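PDB 4RNL: possible galactose mutarotase, which probably interconverts the alpha and beta anomers of galactose or a related aldose, although its function is unproven. Local coordinates for residues 150-154 with 165-169; 114-119 with 142-146; 21-25 with 37-41. The contacts are given in a common frame with arbitrary orientation. Numbering follows the deposited sequence.

Contact 1 (150-154 with 165-169); sequences LDVRV and IVSCA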
ATOM      1  N   LEU A 150      -2.812  19.845  -1.735  1.00 13.63           N
ATOM      2  CA  LEU A 150      -3.068  18.851  -0.695  1.00 12.53           C
ATOM      3  C   LEU A 150      -1.860  18.745   0.234  1.00 14.93           C
ATOM      4  O   LEU A 150      -0.786  18.326  -0.185  1.00 16.03           O
ATOM      5  CB  LEU A 150      -3.387  17.488  -1.319  1.00 12.95           C
ATOM      6  CG  LEU A 150      -3.877  16.405  -0.353  1.00 13.77           C
ATOM      7  CD1 LEU A 150      -5.296  16.713   0.136  1.00 12.65           C
ATOM      8  CD2 LEU A 150      -3.810  15.019  -0.988  1.00 15.55           C
ATOM      9  N   ASP A 151      -2.052  19.137   1.491  1.00 14.48           N
ATOM     10  CA  ASP A 151      -1.004  19.100   2.510  1.00 13.18           C
ATOM     11  C   ASP A 151      -1.041  17.729   3.176  1.00 12.32           C
ATOM     12  O   ASP A 151      -1.971  17.426   3.922  1.00 14.64           O
ATOM     13  CB  ASP A 151      -1.274  20.199   3.543  1.00 14.78           C
ATOM     14  CG  ASP A 151      -0.094  20.445   4.473  1.00 24.02           C
ATOM     15  OD1 ASP A 151       0.881  19.681   4.422  1.00 21.24           O
ATOM     16  OD2 ASP A 151      -0.142  21.411   5.263  1.00 30.34           O
ATOM     17  N   VAL A 152      -0.039  16.894   2.905  1.00 12.09           N
ATOM     18  CA  VAL A 152      -0.090  15.486   3.309  1.00 11.48           C
ATOM     19  C   VAL A 152       0.995  15.131   4.310  1.00 13.92           C
ATOM     20  O   VAL A 152       2.155  15.512   4.136  1.00 13.82           O
ATOM     21  CB  VAL A 152       0.080  14.542   2.091  1.00 16.31           C
ATOM     22  CG1 VAL A 152      -0.034  13.068   2.518  1.00 12.29           C
ATOM     23  CG2 VAL A 152      -0.934  14.868   1.011  1.00 15.81           C
ATOM     24  N   ARG A 153       0.616  14.391   5.352  1.00 10.54           N
ATOM     25  CA  ARG A 153       1.577  13.849   6.304  1.00 14.00           C
ATOM     26  C   ARG A 153       1.312  12.367   6.480  1.00 16.40           C
ATOM     27  O   ARG A 153       0.172  11.954   6.689  1.00 19.01           O
ATOM     28  CB  ARG A 153       1.462  14.542   7.667  1.00 15.61           C
ATOM     29  CG  ARG A 153       2.079  15.913   7.697  1.00 22.41           C
ATOM     30  CD  ARG A 153       2.004  16.540   9.073  1.00 25.90           C
ATOM     31  NE  ARG A 153       2.776  17.782   9.096  1.00 32.51           N
ATOM     32  CZ  ARG A 153       2.340  18.937   8.606  1.00 39.36           C
ATOM     33  NH1 ARG A 153       1.133  19.015   8.060  1.00 40.72           N
ATOM     34  NH2 ARG A 153       3.114  20.013   8.662  1.00 41.97           N
ATOM     35  N   VAL A 154       2.366  11.570   6.392  1.00 11.23           N
ATOM     36  CA  VAL A 154       2.239  10.132   6.567  1.00  9.03           C
ATOM     37  C   VAL A 154       3.242   9.717   7.630  1.00 11.94           C
ATOM     38  O   VAL A 154       4.441   9.967   7.498  1.00 12.73           O
ATOM     39  CB  VAL A 154       2.505   9.379   5.256  1.00  9.16           C
ATOM     40  CG1 VAL A 154       2.414   7.877   5.486  1.00 11.30           C
ATOM     41  CG2 VAL A 154       1.501   9.807   4.187  1.00 10.14           C
ATOM     42  N   ILE A 165       0.903   2.859  10.143  1.00 10.99           N
ATOM     43  CA  ILE A 165       1.023   3.946   9.166  1.00  9.86           C
ATOM     44  C   ILE A 165      -0.241   4.795   9.216  1.00 11.75           C
ATOM     45  O   ILE A 165      -1.333   4.300   8.928  1.00 11.62           O
ATOM     46  CB  ILE A 165       1.216   3.425   7.722  1.00  9.28           C
ATOM     47  CG1 ILE A 165       2.442   2.511   7.637  1.00  8.51           C
ATOM     48  CG2 ILE A 165       1.414   4.591   6.765  1.00 11.39           C
ATOM     49  CD1 ILE A 165       2.612   1.829   6.263  1.00 13.96           C
ATOM     50  N   VAL A 166      -0.100   6.063   9.599  1.00  9.44           N
ATOM     51  CA  VAL A 166      -1.256   6.966   9.663  1.00 11.23           C
ATOM     52  C   VAL A 166      -1.073   8.036   8.605  1.00 13.70           C
ATOM     53  O   VAL A 166      -0.050   8.720   8.597  1.00 11.80           O
ATOM     54  CB  VAL A 166      -1.372   7.625  11.054  1.00 15.97           C
ATOM     55  CG1 VAL A 166      -2.580   8.581  11.110  1.00 16.42           C
ATOM     56  CG2 VAL A 166      -1.473   6.551  12.136  1.00 13.34           C
ATOM     57  N   SER A 167      -2.047   8.171   7.708  1.00 10.10           N
ATOM     58  CA  SER A 167      -1.958   9.171   6.647  1.00 13.48           C
ATOM     59  C   SER A 167      -2.973  10.278   6.921  1.00 15.44           C
ATOM     60  O   SER A 167      -4.145   9.995   7.171  1.00 17.20           O
ATOM     61  CB  SER A 167      -2.211   8.530   5.279  1.00 15.17           C
ATOM     62  OG  SER A 167      -1.399   7.369   5.107  1.00 16.71           O
ATOM     63  N   CYS A 168      -2.517  11.529   6.910  1.00 11.93           N
ATOM     64  CA  CYS A 168      -3.383  12.671   7.201  1.00 16.47           C
ATOM     65  C   CYS A 168      -3.285  13.682   6.067  1.00 19.60           C
ATOM     66  O   CYS A 168      -2.217  13.832   5.464  1.00 15.41           O
ATOM     67  CB  CYS A 168      -2.967  13.343   8.516  1.00 22.32           C
ATOM     68  SG  CYS A 168      -3.233  12.336  10.003  1.00 36.04           S
ATOM     69  N   ALA A 169      -4.382  14.372   5.763  1.00 15.79           N
ATOM     70  CA  ALA A 169      -4.317  15.415   4.740  1.00 13.74           C
ATOM     71  C   ALA A 169      -5.357  16.493   4.931  1.00 13.06           C
ATOM     72  O   ALA A 169      -6.429  16.243   5.477  1.00 12.95           O
ATOM     73  CB  ALA A 169      -4.447  14.818   3.344  1.00 13.72           C
TER
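Residues 150-154 and 165-169 are facing parts of a beta hairpin, strands 150-159 and 162-171, inside the large antiparallel sheet of a galactose mutarotase-type fold. Their axes come within 4.7 Å and run at 167°, close to ideal antiparallel.

Backbone hydrogen bonds centre on one pair. Arg153 N donates to Cys168 O (2.9 Å) and Cys168 N to Arg153 O (2.7 Å), both nearly linear, making this the hydrogen-bonded pair. Val152 with Ala169 and Val154 with Ser167 flank it as non-hydrogen-bonded pairs. There, CA-H...O contacts fill in: Ala169 CA lies 3.2 Å from Asp151 O, and Val154 CA 3.4 Å from Val166 O.

Apolar packing occupies the face bearing Val152, Val154 and Ala169, with Ser167 its polar exception. Leu150 CD1 reaches Ala169 CB at 3.8 Å, while Val154 CG1 meets Ile165 CG2 at 3.7 Å. The branched Val and Ile side chains suit extended backbone, whereas small Ala169 lets the end of Leu150 approach across the strands, with Val152 CG2 4.2 Å from Ala169 CB. Trp124 and Leu179 continue the packing over Val152.

Mostly polar or charged groups, with Val166 among them, share the other face with Arg153 and Cys168. Asp151 OD1 is hydrogen-bonded to His136 of strand 132-139; Arg153 NH1, at 3.7 Å from Asp151 OD1, adds a long ion pair, with the oxygen well out of the guanidinium plane, so only the charges interact.

The chemistry thus differs by face: alternation turns mostly aliphatic groups to the interior and mostly polar or charged ones to the more accessible side.

Contact 2 (114-119 with 142-146); sequences GGPGGF and GEEGF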
ATOM      1  N   GLY A 114      -2.318   7.715  -9.201  1.00 13.45           N
ATOM      2  CA  GLY A 114      -1.936   9.107  -9.115  1.00  8.98           C
ATOM      3  C   GLY A 114      -1.139   9.655 -10.286  1.00  9.45           C
ATOM      4  O   GLY A 114      -0.740  10.815 -10.263  1.00 12.82           O
ATOM      5  N   GLY A 115      -0.901   8.840 -11.310  1.00 11.74           N
ATOM      6  CA  GLY A 115      -0.236   9.332 -12.508  1.00 11.57           C
ATOM      7  C   GLY A 115       1.257   9.059 -12.521  1.00 13.57           C
ATOM      8  O   GLY A 115       1.800   8.557 -11.540  1.00 13.16           O
ATOM      9  N   PRO A 116       1.928   9.385 -13.635  1.00 11.48           N
ATOM     10  CA  PRO A 116       3.362   9.100 -13.767  1.00 11.71           C
ATOM     11  C   PRO A 116       4.185   9.741 -12.662  1.00 15.78           C
ATOM     12  O   PRO A 116       5.142   9.118 -12.193  1.00 20.76           O
ATOM     13  CB  PRO A 116       3.717   9.723 -15.122  1.00 18.62           C
ATOM     14  CG  PRO A 116       2.424   9.652 -15.901  1.00 19.64           C
ATOM     15  CD  PRO A 116       1.355   9.940 -14.877  1.00 15.52           C
ATOM     16  N   GLY A 117       3.829  10.959 -12.264  1.00 15.18           N
ATOM     17  CA  GLY A 117       4.495  11.623 -11.153  1.00 17.23           C
ATOM     18  C   GLY A 117       3.707  11.559  -9.850  1.00 13.61           C
ATOM     19  O   GLY A 117       3.699  12.518  -9.073  1.00 14.63           O
ATOM     20  N   GLY A 118       3.049  10.427  -9.603  1.00 12.28           N
ATOM     21  CA  GLY A 118       2.336  10.213  -8.353  1.00 11.95           C
ATOM     22  C   GLY A 118       3.231  10.238  -7.118  1.00 16.54           C
ATOM     23  O   GLY A 118       4.465  10.373  -7.223  1.00 13.61           O
ATOM     24  N   PHE A 119       2.607  10.079  -5.948  1.00  7.96           N
ATOM     25  CA  PHE A 119       3.290  10.225  -4.658  1.00  8.59           C
ATOM     26  C   PHE A 119       4.432   9.218  -4.495  1.00 15.76           C
ATOM     27  O   PHE A 119       5.361   9.446  -3.722  1.00 11.39           O
ATOM     28  CB  PHE A 119       2.301  10.048  -3.490  1.00 11.59           C
ATOM     29  CG  PHE A 119       1.307  11.196  -3.308  1.00 10.45           C
ATOM     30  CD1 PHE A 119       1.247  12.261  -4.200  1.00 14.88           C
ATOM     31  CD2 PHE A 119       0.448  11.198  -2.211  1.00 12.93           C
ATOM     32  CE1 PHE A 119       0.331  13.314  -4.001  1.00 13.71           C
ATOM     33  CE2 PHE A 119      -0.474  12.231  -2.011  1.00 15.25           C
ATOM     34  CZ  PHE A 119      -0.527  13.292  -2.909  1.00 14.48           C
ATOM     35  N   GLY A 142      -3.321  21.205  -9.071  1.00 19.70           N
ATOM     36  CA  GLY A 142      -3.068  20.838 -10.455  1.00 18.29           C
ATOM     37  C   GLY A 142      -2.048  19.731 -10.650  1.00 17.50           C
ATOM     38  O   GLY A 142      -1.845  19.274 -11.781  1.00 15.05           O
ATOM     39  N   GLU A 143      -1.396  19.291  -9.574  1.00 13.90           N
ATOM     40  CA  GLU A 143      -0.398  18.230  -9.716  1.00 15.66           C
ATOM     41  C   GLU A 143      -1.051  16.967 -10.244  1.00 14.75           C
ATOM     42  O   GLU A 143      -2.001  16.453  -9.639  1.00 13.30           O
ATOM     43  CB  GLU A 143       0.309  17.927  -8.391  1.00 16.78           C
ATOM     44  CG  GLU A 143       1.306  16.778  -8.509  1.00 19.87           C
ATOM     45  CD  GLU A 143       2.263  16.712  -7.339  1.00 22.18           C
ATOM     46  OE1 GLU A 143       3.334  17.367  -7.411  1.00 21.49           O
ATOM     47  OE2 GLU A 143       1.947  16.007  -6.352  1.00 18.18           O
ATOM     48  N   GLU A 144      -0.539  16.483 -11.376  1.00 14.71           N
ATOM     49  CA  GLU A 144      -1.119  15.346 -12.094  1.00 16.90           C
ATOM     50  C   GLU A 144      -2.602  15.541 -12.419  1.00 18.64           C
ATOM     51  O   GLU A 144      -3.340  14.571 -12.591  1.00 15.46           O
ATOM     52  CB  GLU A 144      -0.910  14.041 -11.322  1.00 14.81           C
ATOM     53  CG  GLU A 144       0.543  13.556 -11.296  1.00 16.67           C
ATOM     54  CD  GLU A 144       1.040  13.119 -12.665  1.00 23.00           C
ATOM     55  OE1 GLU A 144       0.206  12.868 -13.570  1.00 18.35           O
ATOM     56  OE2 GLU A 144       2.272  13.032 -12.846  1.00 28.20           O
ATOM     57  N   GLY A 145      -3.034  16.793 -12.509  1.00 17.94           N
ATOM     58  CA  GLY A 145      -4.408  17.082 -12.887  1.00 17.12           C
ATOM     59  C   GLY A 145      -5.398  17.185 -11.738  1.00 17.93           C
ATOM     60  O   GLY A 145      -6.525  17.607 -11.951  1.00 17.51           O
ATOM     61  N   PHE A 146      -4.989  16.809 -10.527  1.00 16.20           N
ATOM     62  CA  PHE A 146      -5.889  16.865  -9.372  1.00 13.57           C
ATOM     63  C   PHE A 146      -5.970  18.299  -8.858  1.00 17.69           C
ATOM     64  O   PHE A 146      -4.945  18.959  -8.708  1.00 15.48           O
ATOM     65  CB  PHE A 146      -5.401  15.921  -8.262  1.00 12.95           C
ATOM     66  CG  PHE A 146      -5.449  14.464  -8.635  1.00 15.67           C
ATOM     67  CD1 PHE A 146      -6.609  13.728  -8.453  1.00 14.18           C
ATOM     68  CD2 PHE A 146      -4.330  13.823  -9.156  1.00 13.78           C
ATOM     69  CE1 PHE A 146      -6.667  12.378  -8.798  1.00 15.19           C
ATOM     70  CE2 PHE A 146      -4.377  12.472  -9.511  1.00 14.48           C
ATOM     71  CZ  PHE A 146      -5.542  11.748  -9.329  1.00 18.02           C
TER
HETATM   72  O   HOH W   1       1.717  13.355  -7.334  1.00 17.62           O
HETATM   73  O   HOH W   2       4.704  15.023  -9.579  1.00 24.35           O
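Neither segment is regular helix or strand; both are loops of the galactose mutarotase-type fold, and residues 115-118 form a type I beta turn closed by Gly118 N to Gly115 O (3.0 Å). Pro116, with phi fixed near -57°, suits the second position of that turn. Gly114 and Gly115 have positive phi angles that call for glycine. Opposite them, residues 142-146 curl tightly: Gly145 N bonds to Gly142 O (2.8 Å) and Phe146 N to Glu143 O (3.1 Å), with Glu144 itself in left-handed conformation (54°/25°).

This curl presents Glu144 to the turn, and its carboxylate accepts a hydrogen bond from the amide of the third turn residue. With the carboxylate so placed, a beta carbon at Gly117 would clash with Glu144 OE2, and one at Gly115 with OE1. Glu144 CG also lies 3.2 Å from Gly114 O. Glu143 works through water: water 1 donates to Gly117 O and to Glu143 OE2, 2.8 Å each. The Glu143 carboxylate is further held by Ser139 and by a salt bridge to Arg137. Phe146 turns its ring edge to Gly114 O (CE2, 4.1 Å). The one direct hydrogen bond between the segments is Gly117 N to Glu144 OE2, 2.7 Å long.

Contact 3 (21-25 with 37-41); sequences RVDRW and RVLTY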
ATOM      1  N   ARG A  21      18.561  14.294  -3.202  1.00 17.99           N
ATOM      2  CA  ARG A  21      19.023  13.365  -2.176  1.00 16.59           C
ATOM      3  C   ARG A  21      17.874  12.591  -1.531  1.00 14.90           C
ATOM      4  O   ARG A  21      16.804  13.137  -1.280  1.00 17.69           O
ATOM      5  CB  ARG A  21      19.838  14.107  -1.117  1.00 24.62           C
ATOM      6  CG  ARG A  21      21.198  14.553  -1.626  1.00 34.13           C
ATOM      7  CD  ARG A  21      22.063  15.084  -0.498  1.00 47.76           C
ATOM      8  NE  ARG A  21      21.776  16.483  -0.196  1.00 62.17           N
ATOM      9  CZ  ARG A  21      22.397  17.182   0.749  1.00 74.08           C
ATOM     10  NH1 ARG A  21      23.337  16.605   1.489  1.00 78.49           N
ATOM     11  NH2 ARG A  21      22.081  18.455   0.956  1.00 75.52           N
ATOM     12  N   VAL A  22      18.114  11.312  -1.276  1.00 16.13           N
ATOM     13  CA  VAL A  22      17.132  10.437  -0.651  1.00 12.83           C
ATOM     14  C   VAL A  22      17.750   9.862   0.622  1.00 16.22           C
ATOM     15  O   VAL A  22      18.913   9.470   0.622  1.00 14.37           O
ATOM     16  CB  VAL A  22      16.744   9.283  -1.610  1.00 16.26           C
ATOM     17  CG1 VAL A  22      15.811   8.280  -0.916  1.00 16.47           C
ATOM     18  CG2 VAL A  22      16.107   9.843  -2.882  1.00 15.79           C
ATOM     19  N   ASP A  23      16.978   9.847   1.707  1.00 17.45           N
ATOM     20  CA  ASP A  23      17.429   9.274   2.974  1.00 16.24           C
ATOM     21  C   ASP A  23      16.704   7.966   3.262  1.00 14.45           C
ATOM     22  O   ASP A  23      15.584   7.756   2.797  1.00 14.31           O
ATOM     23  CB  ASP A  23      17.150  10.240   4.131  1.00 12.80           C
ATOM     24  CG  ASP A  23      18.158  11.358   4.228  1.00 22.19           C
ATOM     25  OD1 ASP A  23      19.267  11.241   3.656  1.00 21.05           O
ATOM     26  OD2 ASP A  23      17.843  12.361   4.909  1.00 28.15           O
ATOM     27  N   ARG A  24      17.348   7.087   4.028  1.00 13.53           N
ATOM     28  CA  ARG A  24      16.699   5.865   4.511  1.00 11.18           C
ATOM     29  C   ARG A  24      16.561   5.917   6.030  1.00 13.71           C
ATOM     30  O   ARG A  24      17.543   6.116   6.743  1.00 15.51           O
ATOM     31  CB  ARG A  24      17.469   4.605   4.090  1.00 14.15           C
ATOM     32  CG  ARG A  24      16.796   3.308   4.561  1.00 12.21           C
ATOM     33  CD  ARG A  24      17.350   2.074   3.875  1.00 16.24           C
ATOM     34  NE  ARG A  24      18.748   1.818   4.228  1.00 18.99           N
ATOM     35  CZ  ARG A  24      19.416   0.720   3.887  1.00 23.66           C
ATOM     36  NH1 ARG A  24      18.818  -0.225   3.177  1.00 18.14           N
ATOM     37  NH2 ARG A  24      20.687   0.566   4.254  1.00 25.32           N
ATOM     38  N   TRP A  25      15.340   5.757   6.523  1.00 12.70           N
ATOM     39  CA  TRP A  25      15.090   5.763   7.962  1.00 12.16           C
ATOM     40  C   TRP A  25      14.918   4.335   8.440  1.00 15.45           C
ATOM     41  O   TRP A  25      14.183   3.551   7.828  1.00 16.61           O
ATOM     42  CB  TRP A  25      13.829   6.572   8.264  1.00 11.44           C
ATOM     43  CG  TRP A  25      14.030   8.053   8.079  1.00 13.92           C
ATOM     44  CD1 TRP A  25      14.088   8.738   6.892  1.00 13.01           C
ATOM     45  CD2 TRP A  25      14.201   9.029   9.116  1.00 12.90           C
ATOM     46  NE1 TRP A  25      14.278  10.085   7.137  1.00 14.59           N
ATOM     47  CE2 TRP A  25      14.357  10.285   8.488  1.00 13.05           C
ATOM     48  CE3 TRP A  25      14.247   8.959  10.512  1.00 12.98           C
ATOM     49  CZ2 TRP A  25      14.554  11.463   9.216  1.00 15.82           C
ATOM     50  CZ3 TRP A  25      14.434  10.130  11.230  1.00 14.71           C
ATOM     51  CH2 TRP A  25      14.587  11.365  10.581  1.00 21.59           C
ATOM     52  N   ARG A  37      12.604  -0.392   7.259  1.00 11.09           N
ATOM     53  CA  ARG A  37      13.332   0.734   6.681  1.00 10.51           C
ATOM     54  C   ARG A  37      12.433   1.470   5.698  1.00 11.98           C
ATOM     55  O   ARG A  37      11.756   0.837   4.886  1.00 10.77           O
ATOM     56  CB  ARG A  37      14.606   0.252   5.986  1.00 13.48           C
ATOM     57  CG  ARG A  37      15.572  -0.475   6.912  1.00 15.42           C
ATOM     58  CD  ARG A  37      16.887  -0.777   6.208  1.00 26.97           C
ATOM     59  NE  ARG A  37      17.803  -1.514   7.077  1.00 33.81           N
ATOM     60  CZ  ARG A  37      18.114  -2.796   6.917  1.00 47.40           C
ATOM     61  NH1 ARG A  37      17.590  -3.486   5.909  1.00 51.25           N
ATOM     62  NH2 ARG A  37      18.953  -3.389   7.757  1.00 47.14           N
ATOM     63  N   VAL A  38      12.438   2.799   5.778  1.00 11.89           N
ATOM     64  CA  VAL A  38      11.545   3.648   4.993  1.00 11.11           C
ATOM     65  C   VAL A  38      12.367   4.705   4.254  1.00 14.53           C
ATOM     66  O   VAL A  38      13.255   5.339   4.841  1.00 14.18           O
ATOM     67  CB  VAL A  38      10.514   4.360   5.894  1.00 12.34           C
ATOM     68  CG1 VAL A  38       9.598   5.252   5.064  1.00 11.94           C
ATOM     69  CG2 VAL A  38       9.677   3.338   6.679  1.00 10.75           C
ATOM     70  N   LEU A  39      12.081   4.883   2.968  1.00 12.24           N
ATOM     71  CA  LEU A  39      12.827   5.842   2.147  1.00 10.31           C
ATOM     72  C   LEU A  39      12.057   7.138   2.009  1.00 11.31           C
ATOM     73  O   LEU A  39      10.827   7.120   1.938  1.00 13.40           O
ATOM     74  CB  LEU A  39      13.067   5.277   0.750  1.00 11.05           C
ATOM     75  CG  LEU A  39      13.598   3.851   0.632  1.00 14.73           C
ATOM     76  CD1 LEU A  39      13.785   3.529  -0.840  1.00 12.11           C
ATOM     77  CD2 LEU A  39      14.910   3.678   1.404  1.00 10.80           C
ATOM     78  N   THR A  40      12.762   8.267   1.942  1.00 11.78           N
ATOM     79  CA  THR A  40      12.080   9.538   1.677  1.00 12.00           C
ATOM     80  C   THR A  40      11.605   9.598   0.224  1.00 15.25           C
ATOM     81  O   THR A  40      10.755  10.420  -0.128  1.00 15.33           O
ATOM     82  CB  THR A  40      12.954  10.759   1.987  1.00 12.99           C
ATOM     83  OG1 THR A  40      14.160  10.697   1.213  1.00 13.62           O
ATOM     84  CG2 THR A  40      13.299  10.807   3.467  1.00 18.54           C
ATOM     85  N   TYR A  41      12.156   8.735  -0.625  1.00 14.48           N
ATOM     86  CA  TYR A  41      11.649   8.627  -2.000  1.00 12.72           C
ATOM     87  C   TYR A  41      10.390   7.780  -2.003  1.00 12.36           C
ATOM     88  O   TYR A  41      10.432   6.602  -1.637  1.00 11.41           O
ATOM     89  CB  TYR A  41      12.698   7.982  -2.914  1.00 14.34           C
ATOM     90  CG  TYR A  41      12.265   7.788  -4.361  1.00 13.16           C
ATOM     91  CD1 TYR A  41      11.890   8.871  -5.151  1.00 13.53           C
ATOM     92  CD2 TYR A  41      12.273   6.526  -4.945  1.00 16.09           C
ATOM     93  CE1 TYR A  41      11.516   8.695  -6.476  1.00 16.66           C
ATOM     94  CE2 TYR A  41      11.900   6.340  -6.268  1.00 16.47           C
ATOM     95  CZ  TYR A  41      11.518   7.427  -7.026  1.00 17.41           C
ATOM     96  OH  TYR A  41      11.149   7.251  -8.348  1.00 16.69           O
TER
HETATM   97  O   HOH W   3      15.359  13.042   1.178  1.00 17.84           O
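Arg24, Thr40 and Trp25 each have about 70 Å² buried here, each by different means. Thr40 sits just beyond the end of strand 35-39. Its amide still donates to Asp23 O (3.0 Å), but its backbone has bent (-72°/-17°), swinging the carbonyl away from residues 21-25. The side chain substitutes: in the p rotamer, OG1 accepts from Asp23 N at 3.0 Å and continues the pairing by one bond. Threonine fits because its hydroxyl can replace the missing acceptor while its methyl CG2 packs 3.9 Å from Trp25 NE1. Water 3 joins Thr40 OG1 (2.6 Å) to Arg21 O (2.9 Å).

Trp25 is fixed by its backbone, Trp25 N to Val38 O at 2.7 Å and Val38 N to Trp25 O at 2.8 Å, the hydrogen-bonded pair of the hairpin formed by strands 21-28 and 35-39. These are neighbours in an antiparallel meander of consecutive strands, 7-15 through 57-59, in the N-terminal part of the beta-rich galactose mutarotase-type fold. The large indole bridges from this sheet to Ala126 and Glu128 of strand 125-129.

Arg24, paired with Leu39 and turned to the opposite face from Trp25, projects its long side chain outward from the sheet, beside that of Arg37. Its CG packs 3.7 Å from Leu39 CD2, and one face of its guanidinium covers Arg37 CD, 3.6 Å from NH1. The like charges come close, with Arg24 NH1 4.2 Å from Arg37 NE, but Arg24 NH1 is hydrogen-bonded to Gln46. Toward the N-terminal end, Val22 CG1 packs 3.7 Å from Tyr41 CB.

Contacts 1 and 2 touch although their centres lie 16 Å apart: Phe119 of contact 2 places CE2 4.0 Å from Val152 CG2 and CZ 4.2 Å from Leu150 CD2, so the 114-119 loop packs against the interior face of the hairpin in contact 1. Trp124 extends this junction by meeting both Phe119 and Val152. Contact 3 belongs to a separate sheet, its nearest atoms about 7 Å from contact 1 and about 6 Å from contact 2. Arg121 helps span the second gap, bonding to Pro116 O and touching Tyr41. No sugar or catalytic residue is identified among these contacts, so their link to the presumed active site stays open.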